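Local coordinates for Per a 4 allergen (Periplaneta americana, PDB 3EBW), which is a major cockroach allergen of the lipocalin family and, as in other lipocalins, probably carries a small hydrophobic ligand inside its beta barrel, at residues Gly12-Lys17 against Pro74-Asp79; Leu25-Asn30 against Asp151-Asp156; Asp2-Gly7 against Thr94-Gly99; Asp101-Ser106 against Ala124-Ser129. All blocks are in the same frame, centred on the assembly; numbering follows the deposited sequence.

In the fold
The chain enters through 2-7, which lies on strand 93-100. Contact 3 closes a loop from 2-7 to 94-99. Inside it, contact 1 joins 12-17, the lead-in to strand 20-27, to the loop 74-79 before strand 80-83. Strand 20-27 then runs into contact 2, whose partner 151-156 comes after helix 132-142. Contact 2 therefore crosses contacts 1 and 3 along the chain. Contact 4 joins the start of strand 106-112 to the end of strand 119-125. It is nested inside the loop closed by contact 2 and follows contacts 1 and 3 in series. Contacts 1 and 2 lie on opposite sides of the chain's centre. Contact 1 touches contact 3 through Asp79 and contact 4 through Tyr102.

Contact 1: residues Gly12-Lys17 against Pro74-Asp79; sequences GLDMTK and PSWTED. Unlike the reference sequence in segment 74-79: Asp79 (reference Asn).
In this lipocalin barrel the loop 12-17 leads into strand 20-27, and here it packs against the loop that joins strands 66-72 and 80-83. Trp76 carries the contact. Its chi1 of 83° puts CG between the backbone N and the carbonyl carbon, and the indole reaches across to 12-17. Met15 lies over one face. Its CB sits 3.4 Å from the centroid of the six-membered ring of Trp76, almost on the ring normal, a CH-pi contact. Met15 is selenomethionine, and its bent chain slides past the indole in the opposite direction. At the ring edge, Trp76 NE1 gives a weak hydrogen bond of 3.1 Å to Leu13 O. Beyond the indole, Met15 and Trp76 both touch Ile52 and Phe81.

Two backbone amides bind Glu78. Leu13 N donates to Glu78 O at 3.0 Å, from above the carbonyl plane. Gly12 N donates to Glu78 OE2, and the carboxylate uses its anti lone pair. The Glu78 chain bends at chi2 (51°) to bring that oxygen back. Asp14 lies alongside the indole, its carboxylate turned 29° from the ring plane. Thr16 OG1 donates to Asp14 OD1 at 3.0 Å, meeting the oxygen from above the carboxylate plane.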
loop_
_atom_site.group_PDB
_atom_site.type_symbol
_atom_site.label_atom_id
_atom_site.label_comp_id
_atom_site.label_asym_id
_atom_site.label_seq_id
_atom_site.Cartn_x
_atom_site.Cartn_y
_atom_site.Cartn_z
ATOM N N GLY A 12 20.826 1.385 -22.499
ATOM C CA GLY A 12 20.409 1.623 -23.867
ATOM C C GLY A 12 19.052 2.288 -23.910
ATOM O O GLY A 12 18.354 2.217 -24.920
ATOM N N LEU A 13 18.682 2.935 -22.805
ATOM C CA LEU A 13 17.400 3.608 -22.702
ATOM C C LEU A 13 17.283 4.670 -23.795
ATOM O O LEU A 13 18.180 5.466 -23.995
ATOM C CB LEU A 13 17.239 4.239 -21.311
ATOM C CG LEU A 13 15.972 5.088 -21.110
ATOM C CD1 LEU A 13 14.722 4.247 -21.343
ATOM C CD2 LEU A 13 15.999 5.698 -19.729
ATOM N N ASP A 14 16.162 4.664 -24.497
ATOM C CA ASP A 14 15.913 5.609 -25.573
ATOM C C ASP A 14 14.470 6.151 -25.436
ATOM O O ASP A 14 13.519 5.613 -26.011
ATOM C CB ASP A 14 16.138 4.895 -26.917
ATOM C CG ASP A 14 15.936 5.803 -28.112
ATOM O OD1 ASP A 14 15.881 7.032 -27.930
ATOM O OD2 ASP A 14 15.836 5.294 -29.246
HETATM N N MSE A 15 14.331 7.225 -24.660
HETATM C CA MSE A 15 13.037 7.842 -24.410
HETATM C C MSE A 15 12.280 8.177 -25.670
HETATM O O MSE A 15 11.132 8.569 -25.623
HETATM C CB MSE A 15 13.190 9.086 -23.531
HETATM C CG MSE A 15 13.560 8.752 -22.092
HETATM SE SE MSE A 15 12.335 7.453 -21.262
HETATM C CE MSE A 15 11.030 8.739 -20.634
ATOM N N THR A 16 12.916 8.007 -26.811
ATOM C CA THR A 16 12.241 8.287 -28.052
ATOM C C THR A 16 11.428 7.053 -28.385
ATOM O O THR A 16 10.354 7.154 -28.957
ATOM C CB THR A 16 13.246 8.580 -29.157
ATOM O OG1 THR A 16 14.250 9.461 -28.642
ATOM C CG2 THR A 16 12.561 9.263 -30.324
ATOM N N LYS A 17 11.944 5.886 -28.015
ATOM C CA LYS A 17 11.246 4.626 -28.255
ATOM C C LYS A 17 10.193 4.396 -27.169
ATOM O O LYS A 17 9.441 3.422 -27.210
ATOM C CB LYS A 17 12.232 3.457 -28.239
ATOM C CG LYS A 17 13.088 3.300 -29.484
ATOM C CD LYS A 17 13.988 2.079 -29.332
ATOM C CE LYS A 17 14.821 1.797 -30.559
ATOM N NZ LYS A 17 15.834 0.758 -30.231
ATOM N N PRO A 74 13.442 16.515 -20.218
ATOM C CA PRO A 74 14.619 17.278 -20.616
ATOM C C PRO A 74 15.938 16.555 -20.750
ATOM O O PRO A 74 16.879 17.086 -21.338
ATOM C CB PRO A 74 14.670 18.380 -19.570
ATOM C CG PRO A 74 14.288 17.674 -18.378
ATOM C CD PRO A 74 13.074 16.885 -18.842
ATOM N N SER A 75 16.036 15.361 -20.192
ATOM C CA SER A 75 17.275 14.595 -20.317
ATOM C C SER A 75 17.048 13.150 -19.976
ATOM O O SER A 75 15.962 12.763 -19.582
ATOM C CB SER A 75 18.357 15.160 -19.412
ATOM O OG SER A 75 18.137 14.802 -18.080
ATOM N N TRP A 76 18.076 12.349 -20.158
ATOM C CA TRP A 76 17.980 10.935 -19.849
ATOM C C TRP A 76 19.285 10.208 -20.088
ATOM O O TRP A 76 19.912 10.331 -21.138
ATOM C CB TRP A 76 16.825 10.285 -20.626
ATOM C CG TRP A 76 17.064 9.844 -22.031
ATOM C CD1 TRP A 76 17.721 8.712 -22.442
ATOM C CD2 TRP A 76 16.492 10.422 -23.215
ATOM N NE1 TRP A 76 17.571 8.545 -23.810
ATOM C CE2 TRP A 76 16.821 9.580 -24.300
ATOM C CE3 TRP A 76 15.721 11.562 -23.460
ATOM C CZ2 TRP A 76 16.402 9.847 -25.598
ATOM C CZ3 TRP A 76 15.307 11.818 -24.750
ATOM C CH2 TRP A 76 15.645 10.966 -25.801
ATOM N N THR A 77 19.712 9.476 -19.072
ATOM C CA THR A 77 20.941 8.709 -19.120
ATOM C C THR A 77 20.742 7.318 -19.693
ATOM O O THR A 77 19.759 7.049 -20.379
ATOM C CB THR A 77 21.543 8.592 -17.742
ATOM O OG1 THR A 77 21.386 9.841 -17.078
ATOM C CG2 THR A 77 23.038 8.297 -17.841
ATOM N N GLU A 78 21.696 6.442 -19.412
ATOM C CA GLU A 78 21.685 5.079 -19.913
ATOM C C GLU A 78 20.479 4.281 -19.407
ATOM O O GLU A 78 19.970 3.406 -20.109
ATOM C CB GLU A 78 23.006 4.410 -19.533
ATOM C CG GLU A 78 23.441 3.313 -20.494
ATOM C CD GLU A 78 23.426 3.763 -21.936
ATOM O OE1 GLU A 78 24.240 4.635 -22.303
ATOM O OE2 GLU A 78 22.588 3.244 -22.703
ATOM N N ASP A 79 20.011 4.604 -18.204
ATOM C CA ASP A 79 18.843 3.935 -17.615
ATOM C C ASP A 79 18.156 4.882 -16.622
ATOM O O ASP A 79 17.709 4.469 -15.553
ATOM C CB ASP A 79 19.293 2.688 -16.880
ATOM C CG ASP A 79 20.180 3.008 -15.677
ATOM O OD1 ASP A 79 20.538 4.189 -15.481
ATOM O OD2 ASP A 79 20.520 2.070 -14.922
#

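Contact 2: residues Leu25-Asn30 against Asp151-Asp156; sequences LFRTPN and DMEPVD
A short antiparallel beta ladder joins the end of strand 20-27 to strand 153-154 of this lipocalin. Phe26 and Pro154 form a non-hydrogen-bonded pair. Arg27 and Glu153 form the hydrogen-bonded pair beside it. Arg27 N donates to Glu153 O at 3.0 Å, and Glu153 N returns a weak bond to Arg27 O. Val155 N extends the pairing with a bond of 2.9 Å to Leu25 O, at an N-H...O angle of 157°.

On the face of Phe26 and Pro154, the proline crosses the aromatic ring obliquely, with Pro154 CB 4.1 Å from Phe26 CE2. On the other face, Arg27 and Glu153 run side by side and point the same way. Arg27 NH1 is 3.0 Å from Glu153 OE1. This salt bridge rests on charge alone, because the oxygen lies well out of the guanidinium plane. The Val155 side chain crosses that of Arg27 at about a right angle, with Val155 CG2 3.3 Å from Arg27 NH2. Pro29 CG touches Glu153 CB from the other segment.

Outside the pair, Arg27 NH2 donates to Phe36 O, a second tie on the guanidinium. Glu153 OE2 accepts from Trp76 N of the second subunit, so this carboxylate joins the ladder to the subunit interface. Leu25 and Phe26 both face Ile123 of the neighbouring strand 119-125, a classic beta bulge in strand 20-27. Met152, a selenomethionine, touches Ile123 and Leu142 of helix 132-142. Its chi1 of 46° sets CG between the backbone N and the carbonyl carbon, and Met152 CG lies 4.2 Å from Phe26 CB.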
loop_
_atom_site.group_PDB
_atom_site.type_symbol
_atom_site.label_atom_id
_atom_site.label_comp_id
_atom_site.label_asym_id
_atom_site.label_seq_id
_atom_site.Cartn_x
_atom_site.Cartn_y
_atom_site.Cartn_z
ATOM N N LEU A 25 -0.538 -0.441 -14.732
ATOM C CA LEU A 25 -1.272 -1.625 -14.320
ATOM C C LEU A 25 -1.061 -2.091 -12.889
ATOM O O LEU A 25 -1.955 -2.693 -12.303
ATOM C CB LEU A 25 -0.994 -2.757 -15.289
ATOM C CG LEU A 25 -1.319 -2.358 -16.728
ATOM C CD1 LEU A 25 -1.265 -3.607 -17.635
ATOM C CD2 LEU A 25 -2.683 -1.664 -16.780
ATOM N N PHE A 26 0.119 -1.843 -12.333
ATOM C CA PHE A 26 0.393 -2.192 -10.947
ATOM C C PHE A 26 1.264 -1.079 -10.416
ATOM O O PHE A 26 1.918 -0.395 -11.194
ATOM C CB PHE A 26 1.136 -3.511 -10.841
ATOM C CG PHE A 26 0.411 -4.648 -11.446
ATOM C CD1 PHE A 26 0.330 -4.774 -12.817
ATOM C CD2 PHE A 26 -0.204 -5.594 -10.649
ATOM C CE1 PHE A 26 -0.357 -5.837 -13.388
ATOM C CE2 PHE A 26 -0.889 -6.655 -11.205
ATOM C CZ PHE A 26 -0.971 -6.782 -12.573
ATOM N N ARG A 27 1.273 -0.892 -9.104
ATOM C CA ARG A 27 2.080 0.159 -8.506
ATOM C C ARG A 27 2.331 -0.154 -7.046
ATOM O O ARG A 27 1.555 -0.870 -6.418
ATOM C CB ARG A 27 1.356 1.503 -8.572
ATOM C CG ARG A 27 0.144 1.560 -7.644
ATOM C CD ARG A 27 -0.386 2.957 -7.405
ATOM N NE ARG A 27 -1.529 3.271 -8.260
ATOM C CZ ARG A 27 -2.703 3.717 -7.816
ATOM N NH1 ARG A 27 -2.910 3.906 -6.518
ATOM N NH2 ARG A 27 -3.678 3.968 -8.674
ATOM N N THR A 28 3.417 0.381 -6.510
ATOM C CA THR A 28 3.717 0.212 -5.105
ATOM C C THR A 28 2.663 1.086 -4.451
ATOM O O THR A 28 2.520 2.251 -4.820
ATOM C CB THR A 28 5.107 0.782 -4.751
ATOM O OG1 THR A 28 6.120 -0.145 -5.147
ATOM C CG2 THR A 28 5.214 1.075 -3.252
ATOM N N PRO A 29 1.898 0.540 -3.495
ATOM C CA PRO A 29 0.845 1.265 -2.772
ATOM C C PRO A 29 1.459 2.479 -2.102
ATOM O O PRO A 29 2.545 2.378 -1.563
ATOM C CB PRO A 29 0.384 0.253 -1.732
ATOM C CG PRO A 29 0.682 -1.055 -2.355
ATOM C CD PRO A 29 2.018 -0.837 -3.000
ATOM N N ASN A 30 0.785 3.618 -2.117
ATOM C CA ASN A 30 1.336 4.829 -1.488
ATOM C C ASN A 30 0.228 5.864 -1.339
ATOM O O ASN A 30 -0.760 5.811 -2.063
ATOM C CB ASN A 30 2.444 5.441 -2.357
ATOM C CG ASN A 30 1.913 5.995 -3.675
ATOM O OD1 ASN A 30 1.807 5.289 -4.674
ATOM N ND2 ASN A 30 1.553 7.262 -3.664
ATOM N N ASP A 151 2.827 -8.339 -5.278
ATOM C CA ASP A 151 3.390 -7.766 -4.066
ATOM C C ASP A 151 2.996 -6.293 -4.065
ATOM O O ASP A 151 3.310 -5.543 -3.140
ATOM C CB ASP A 151 4.916 -7.922 -4.109
ATOM C CG ASP A 151 5.522 -8.156 -2.747
ATOM O OD1 ASP A 151 6.739 -8.430 -2.694
ATOM O OD2 ASP A 151 4.792 -8.065 -1.740
HETATM N N MSE A 152 2.301 -5.890 -5.124
HETATM C CA MSE A 152 1.854 -4.517 -5.260
HETATM C C MSE A 152 0.428 -4.361 -5.780
HETATM O O MSE A 152 -0.154 -5.285 -6.342
HETATM C CB MSE A 152 2.832 -3.754 -6.135
HETATM C CG MSE A 152 3.225 -4.486 -7.365
HETATM SE SE MSE A 152 4.926 -3.852 -7.957
HETATM C CE MSE A 152 5.155 -5.124 -9.401
ATOM N N GLU A 153 -0.101 -3.159 -5.591
ATOM C CA GLU A 153 -1.471 -2.779 -5.941
ATOM C C GLU A 153 -1.867 -2.614 -7.420
ATOM O O GLU A 153 -1.385 -1.721 -8.107
ATOM C CB GLU A 153 -1.795 -1.484 -5.185
ATOM C CG GLU A 153 -3.225 -1.042 -5.178
ATOM C CD GLU A 153 -3.386 0.275 -4.444
ATOM O OE1 GLU A 153 -3.170 1.345 -5.049
ATOM O OE2 GLU A 153 -3.708 0.259 -3.244
ATOM N N PRO A 154 -2.783 -3.460 -7.914
ATOM C CA PRO A 154 -3.250 -3.400 -9.304
ATOM C C PRO A 154 -4.123 -2.167 -9.509
ATOM O O PRO A 154 -4.752 -1.707 -8.571
ATOM C CB PRO A 154 -4.026 -4.688 -9.452
ATOM C CG PRO A 154 -4.599 -4.872 -8.100
ATOM C CD PRO A 154 -3.444 -4.559 -7.191
ATOM N N VAL A 155 -4.124 -1.616 -10.723
ATOM C CA VAL A 155 -4.903 -0.423 -11.049
ATOM C C VAL A 155 -5.750 -0.665 -12.295
ATOM O O VAL A 155 -5.230 -1.031 -13.346
ATOM C CB VAL A 155 -4.007 0.770 -11.366
ATOM C CG1 VAL A 155 -4.856 1.936 -11.766
ATOM C CG2 VAL A 155 -3.132 1.136 -10.189
ATOM N N ASP A 156 -7.054 -0.452 -12.190
ATOM C CA ASP A 156 -7.916 -0.661 -13.345
ATOM C C ASP A 156 -7.937 0.526 -14.306
ATOM O O ASP A 156 -7.784 1.680 -13.902
ATOM C CB ASP A 156 -9.340 -1.006 -12.896
ATOM C CG ASP A 156 -9.505 -2.481 -12.583
ATOM O OD1 ASP A 156 -9.289 -3.301 -13.501
ATOM O OD2 ASP A 156 -9.846 -2.826 -11.430
#

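Contact 3: residues Asp2-Gly7 against Thr94-Gly99; sequences DSCQIG and TYFMVG. Unlike the reference sequence in segment 94-99: Val98 (reference Ile).
No hydrogen bond joins 2-7 to 94-99. A single aromatic ring, Phe96, does most of the work, meeting backbone atoms of Gln5 and Ile6 as well as side chains. Phe96 CG is anti to the carbonyl carbon (chi1 -63°), and the ring reaches out to the N-terminal segment. Over one face lies Ile6. Its backbone N stands 3.6 Å above the ring plane, offset toward the rim. Ile6 CB also lies over that face, a CH-pi contact 4.1 Å from the Phe96 centroid and 23° off the normal. Cys4 SG approaches Phe96 obliquely, in a sulfur-aromatic contact 5.5 Å from the centroid. Gln5 CA comes near the tip of the ring, 3.7 Å from Phe96 CZ. Further along, Gly7 O touches Val98 CG2 at 4.1 Å.

The N-terminal segment thus lies against strand 93-100 of the lipocalin beta barrel, fastened by the disulfide from Cys4 to Cys111 of strand 106-112. That strand is the sheet neighbour of 93-100 on one side, and 80-83 is the neighbour on the other. Ile6 spans further, touching Ala109 of 106-112 and both His119 and Tyr121 of strand 119-125.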
loop_
_atom_site.group_PDB
_atom_site.type_symbol
_atom_site.label_atom_id
_atom_site.label_comp_id
_atom_site.label_asym_id
_atom_site.label_seq_id
_atom_site.Cartn_x
_atom_site.Cartn_y
_atom_site.Cartn_z
ATOM N N ASP A 2 19.400 11.221 0.662
ATOM C CA ASP A 2 19.606 12.624 0.292
ATOM C C ASP A 2 19.590 12.772 -1.230
ATOM O O ASP A 2 19.973 13.807 -1.774
ATOM C CB ASP A 2 20.923 13.159 0.864
ATOM C CG ASP A 2 20.854 13.396 2.365
ATOM O OD1 ASP A 2 20.808 12.408 3.127
ATOM O OD2 ASP A 2 20.836 14.573 2.782
ATOM N N SER A 3 19.114 11.719 -1.894
ATOM C CA SER A 3 19.008 11.633 -3.348
ATOM C C SER A 3 18.339 10.295 -3.636
ATOM O O SER A 3 18.542 9.336 -2.897
ATOM C CB SER A 3 20.395 11.629 -3.971
ATOM O OG SER A 3 21.140 10.517 -3.494
ATOM N N CYS A 4 17.566 10.213 -4.707
ATOM C CA CYS A 4 16.874 8.964 -5.046
ATOM C C CYS A 4 17.705 7.962 -5.849
ATOM O O CYS A 4 17.869 8.116 -7.054
ATOM C CB CYS A 4 15.597 9.284 -5.829
ATOM S SG CYS A 4 14.489 7.881 -6.184
ATOM N N GLN A 5 18.215 6.929 -5.191
ATOM C CA GLN A 5 18.992 5.910 -5.880
ATOM C C GLN A 5 18.220 4.584 -5.873
ATOM O O GLN A 5 17.784 4.114 -4.826
ATOM C CB GLN A 5 20.339 5.712 -5.185
ATOM C CG GLN A 5 20.978 6.991 -4.707
ATOM C CD GLN A 5 21.095 8.017 -5.812
ATOM O OE1 GLN A 5 21.720 7.772 -6.845
ATOM N NE2 GLN A 5 20.492 9.177 -5.600
ATOM N N ILE A 6 18.044 3.987 -7.043
ATOM C CA ILE A 6 17.336 2.721 -7.134
ATOM C C ILE A 6 18.125 1.824 -8.079
ATOM O O ILE A 6 18.541 2.243 -9.178
ATOM C CB ILE A 6 15.890 2.888 -7.712
ATOM C CG1 ILE A 6 15.000 3.658 -6.738
ATOM C CG2 ILE A 6 15.259 1.537 -7.987
ATOM C CD1 ILE A 6 13.577 3.902 -7.289
ATOM N N GLY A 7 18.332 0.589 -7.644
ATOM C CA GLY A 7 19.041 -0.363 -8.461
ATOM C C GLY A 7 18.335 -0.476 -9.790
ATOM O O GLY A 7 17.188 -0.077 -9.930
ATOM N N THR A 94 13.856 12.749 -10.789
ATOM C CA THR A 94 14.615 11.741 -11.552
ATOM C C THR A 94 14.036 10.366 -11.290
ATOM O O THR A 94 13.768 10.034 -10.168
ATOM C CB THR A 94 16.107 11.701 -11.161
ATOM O OG1 THR A 94 16.704 12.966 -11.441
ATOM C CG2 THR A 94 16.846 10.631 -11.952
ATOM N N TYR A 95 13.869 9.582 -12.348
ATOM C CA TYR A 95 13.306 8.231 -12.313
ATOM C C TYR A 95 14.234 7.209 -12.994
ATOM O O TYR A 95 14.864 7.511 -14.024
ATOM C CB TYR A 95 11.975 8.229 -13.062
ATOM C CG TYR A 95 10.935 9.112 -12.449
ATOM C CD1 TYR A 95 10.089 8.621 -11.463
ATOM C CD2 TYR A 95 10.794 10.428 -12.845
ATOM C CE1 TYR A 95 9.123 9.420 -10.888
ATOM C CE2 TYR A 95 9.841 11.240 -12.281
ATOM C CZ TYR A 95 9.004 10.733 -11.303
ATOM O OH TYR A 95 8.023 11.515 -10.741
ATOM N N PHE A 96 14.290 5.999 -12.441
ATOM C CA PHE A 96 15.122 4.909 -12.964
ATOM C C PHE A 96 14.326 3.973 -13.843
ATOM O O PHE A 96 13.284 3.529 -13.458
ATOM C CB PHE A 96 15.722 4.119 -11.809
ATOM C CG PHE A 96 16.635 4.927 -10.962
ATOM C CD1 PHE A 96 18.011 4.764 -11.050
ATOM C CD2 PHE A 96 16.128 5.924 -10.134
ATOM C CE1 PHE A 96 18.863 5.596 -10.327
ATOM C CE2 PHE A 96 16.971 6.755 -9.413
ATOM C CZ PHE A 96 18.340 6.591 -9.508
HETATM N N MSE A 97 14.824 3.666 -15.030
HETATM C CA MSE A 97 14.124 2.765 -15.914
HETATM C C MSE A 97 14.589 1.379 -15.547
HETATM O O MSE A 97 15.600 0.929 -16.045
HETATM C CB MSE A 97 14.504 3.051 -17.348
HETATM C CG MSE A 97 13.871 2.112 -18.313
HETATM SE SE MSE A 97 11.952 2.182 -18.130
HETATM C CE MSE A 97 11.559 3.607 -19.394
ATOM N N VAL A 98 13.863 0.695 -14.673
ATOM C CA VAL A 98 14.249 -0.649 -14.252
ATOM C C VAL A 98 14.204 -1.717 -15.347
ATOM O O VAL A 98 15.024 -2.642 -15.352
ATOM C CB VAL A 98 13.377 -1.093 -13.087
ATOM C CG1 VAL A 98 13.693 -2.532 -12.688
ATOM C CG2 VAL A 98 13.584 -0.141 -11.931
ATOM N N GLY A 99 13.256 -1.598 -16.273
ATOM C CA GLY A 99 13.162 -2.572 -17.340
ATOM C C GLY A 99 12.010 -2.366 -18.305
ATOM O O GLY A 99 10.870 -2.154 -17.895
#

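Contact 4: residues Asp101-Ser106 against Ala124-Ser129; sequences DYQTYS and ASHETS. Unlike the reference sequence in segment 124-129: Glu127 (reference Gly).
Backbone pairing, hydroxyl and imidazole hydrogen bonds, and edge contacts of one ring join the loop 101-106 to the end of strand 119-125 in the lipocalin barrel. Ser106 and Ala124 form an antiparallel hydrogen-bonded pair, in which Ala124 N donates to Ser106 O at 2.9 Å. Tyr105 CA makes a CA-H...O contact of 3.2 Å to Ala124 O.

Ser125 OG is anti to its backbone N (chi1 176°) and does two jobs. It donates to Thr104 O at 2.7 Å, from above the carbonyl plane, and accepts from Glu127 N, closing an ST turn. The loop 101-106 has an Asx turn of its own: Asp101 OD2 accepts from Gln103 N at 2.6 Å.

Toward 101-106 the His126 ring presents its edge. Tyr102 O lies in the ring plane and takes a weak hydrogen bond of 3.4 Å from His126 NE2. Gln103 CA sits in the same plane, 3.3 Å from His126 CD2. The Gln103 side chain crosses the ring obliquely, with its amide turned 78° from the imidazole.

The His126 ring also meets Trp22 of strand 20-27. Ser106 OG is hydrogen-bonded to Tyr18 OH, and Tyr102 OH to Asp14 N. The contact closes the end of the antiparallel pair 106-112 and 119-125, where the loop from strand 93-100 enters 106-112, beside helix 132-142.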
loop_
_atom_site.group_PDB
_atom_site.type_symbol
_atom_site.label_atom_id
_atom_site.label_comp_id
_atom_site.label_asym_id
_atom_site.label_seq_id
_atom_site.Cartn_x
_atom_site.Cartn_y
_atom_site.Cartn_z
ATOM N N ASP A 101 10.536 -3.112 -22.763
ATOM C CA ASP A 101 10.734 -3.605 -24.111
ATOM C C ASP A 101 10.090 -2.598 -25.054
ATOM O O ASP A 101 9.856 -2.878 -26.228
ATOM C CB ASP A 101 10.097 -4.984 -24.283
ATOM C CG ASP A 101 8.583 -4.932 -24.349
ATOM O OD1 ASP A 101 7.984 -6.003 -24.562
ATOM O OD2 ASP A 101 7.988 -3.844 -24.196
ATOM N N TYR A 102 9.809 -1.421 -24.509
ATOM C CA TYR A 102 9.193 -0.322 -25.230
ATOM C C TYR A 102 7.886 -0.630 -25.912
ATOM O O TYR A 102 7.391 0.217 -26.650
ATOM C CB TYR A 102 10.134 0.288 -26.279
ATOM C CG TYR A 102 11.447 0.783 -25.734
ATOM C CD1 TYR A 102 12.532 -0.079 -25.611
ATOM C CD2 TYR A 102 11.606 2.100 -25.320
ATOM C CE1 TYR A 102 13.740 0.353 -25.091
ATOM C CE2 TYR A 102 12.816 2.538 -24.799
ATOM C CZ TYR A 102 13.873 1.652 -24.686
ATOM O OH TYR A 102 15.053 2.024 -24.116
ATOM N N GLN A 103 7.314 -1.811 -25.701
ATOM C CA GLN A 103 6.029 -2.097 -26.329
ATOM C C GLN A 103 5.256 -3.304 -25.825
ATOM O O GLN A 103 4.824 -4.132 -26.613
ATOM C CB GLN A 103 6.189 -2.163 -27.856
ATOM C CG GLN A 103 5.767 -0.846 -28.533
ATOM C CD GLN A 103 6.109 -0.760 -30.007
ATOM O OE1 GLN A 103 5.650 -1.568 -30.814
ATOM N NE2 GLN A 103 6.915 0.235 -30.368
ATOM N N THR A 104 5.065 -3.382 -24.510
ATOM C CA THR A 104 4.325 -4.474 -23.879
ATOM C C THR A 104 4.324 -4.335 -22.354
ATOM O O THR A 104 3.285 -4.475 -21.718
ATOM C CB THR A 104 4.904 -5.862 -24.251
ATOM O OG1 THR A 104 3.829 -6.793 -24.340
ATOM C CG2 THR A 104 5.847 -6.385 -23.193
ATOM N N TYR A 105 5.498 -4.069 -21.782
ATOM C CA TYR A 105 5.658 -3.891 -20.346
ATOM C C TYR A 105 6.678 -2.774 -20.121
ATOM O O TYR A 105 7.487 -2.489 -20.994
ATOM C CB TYR A 105 6.148 -5.178 -19.699
ATOM C CG TYR A 105 7.610 -5.463 -19.908
ATOM C CD1 TYR A 105 8.085 -5.926 -21.131
ATOM C CD2 TYR A 105 8.521 -5.278 -18.874
ATOM C CE1 TYR A 105 9.433 -6.203 -21.321
ATOM C CE2 TYR A 105 9.871 -5.548 -19.047
ATOM C CZ TYR A 105 10.325 -6.012 -20.275
ATOM O OH TYR A 105 11.671 -6.271 -20.449
ATOM N N SER A 106 6.646 -2.149 -18.953
ATOM C CA SER A 106 7.552 -1.057 -18.659
ATOM C C SER A 106 7.684 -0.833 -17.176
ATOM O O SER A 106 6.827 -0.172 -16.599
ATOM C CB SER A 106 7.017 0.233 -19.274
ATOM O OG SER A 106 7.421 1.360 -18.505
ATOM N N ALA A 124 4.023 -0.763 -16.079
ATOM C CA ALA A 124 3.179 -0.180 -17.133
ATOM C C ALA A 124 3.060 -0.956 -18.451
ATOM O O ALA A 124 3.836 -1.850 -18.737
ATOM C CB ALA A 124 3.659 1.251 -17.413
ATOM N N SER A 125 2.075 -0.598 -19.261
ATOM C CA SER A 125 1.886 -1.287 -20.524
ATOM C C SER A 125 1.122 -0.466 -21.552
ATOM O O SER A 125 0.468 0.531 -21.211
ATOM C CB SER A 125 1.152 -2.604 -20.287
ATOM O OG SER A 125 0.868 -3.246 -21.514
ATOM N N HIS A 126 1.216 -0.884 -22.816
ATOM C CA HIS A 126 0.511 -0.203 -23.901
ATOM C C HIS A 126 -0.902 -0.759 -23.939
ATOM O O HIS A 126 -1.845 -0.076 -24.325
ATOM C CB HIS A 126 1.217 -0.433 -25.238
ATOM C CG HIS A 126 2.391 0.470 -25.460
ATOM N ND1 HIS A 126 2.270 1.839 -25.534
ATOM C CD2 HIS A 126 3.711 0.198 -25.604
ATOM C CE1 HIS A 126 3.465 2.376 -25.711
ATOM N NE2 HIS A 126 4.356 1.402 -25.757
ATOM N N GLU A 127 -1.026 -2.012 -23.526
ATOM C CA GLU A 127 -2.311 -2.688 -23.451
ATOM C C GLU A 127 -2.937 -2.210 -22.142
ATOM O O GLU A 127 -2.418 -1.300 -21.509
ATOM C CB GLU A 127 -2.088 -4.195 -23.391
ATOM C CG GLU A 127 -1.268 -4.719 -24.539
ATOM C CD GLU A 127 -1.945 -4.473 -25.864
ATOM O OE1 GLU A 127 -3.044 -5.023 -26.072
ATOM O OE2 GLU A 127 -1.388 -3.726 -26.696
ATOM N N THR A 128 -4.051 -2.809 -21.738
ATOM C CA THR A 128 -4.685 -2.431 -20.482
ATOM C C THR A 128 -4.612 -3.601 -19.526
ATOM O O THR A 128 -5.314 -3.613 -18.528
ATOM C CB THR A 128 -6.158 -2.075 -20.653
ATOM O OG1 THR A 128 -6.786 -3.071 -21.468
ATOM C CG2 THR A 128 -6.316 -0.696 -21.269
ATOM N N SER A 129 -3.761 -4.584 -19.832
ATOM C CA SER A 129 -3.597 -5.771 -18.982
ATOM C C SER A 129 -2.506 -6.682 -19.514
ATOM O O SER A 129 -2.199 -6.663 -20.698
ATOM C CB SER A 129 -4.901 -6.552 -18.917
ATOM O OG SER A 129 -5.354 -6.863 -20.224
#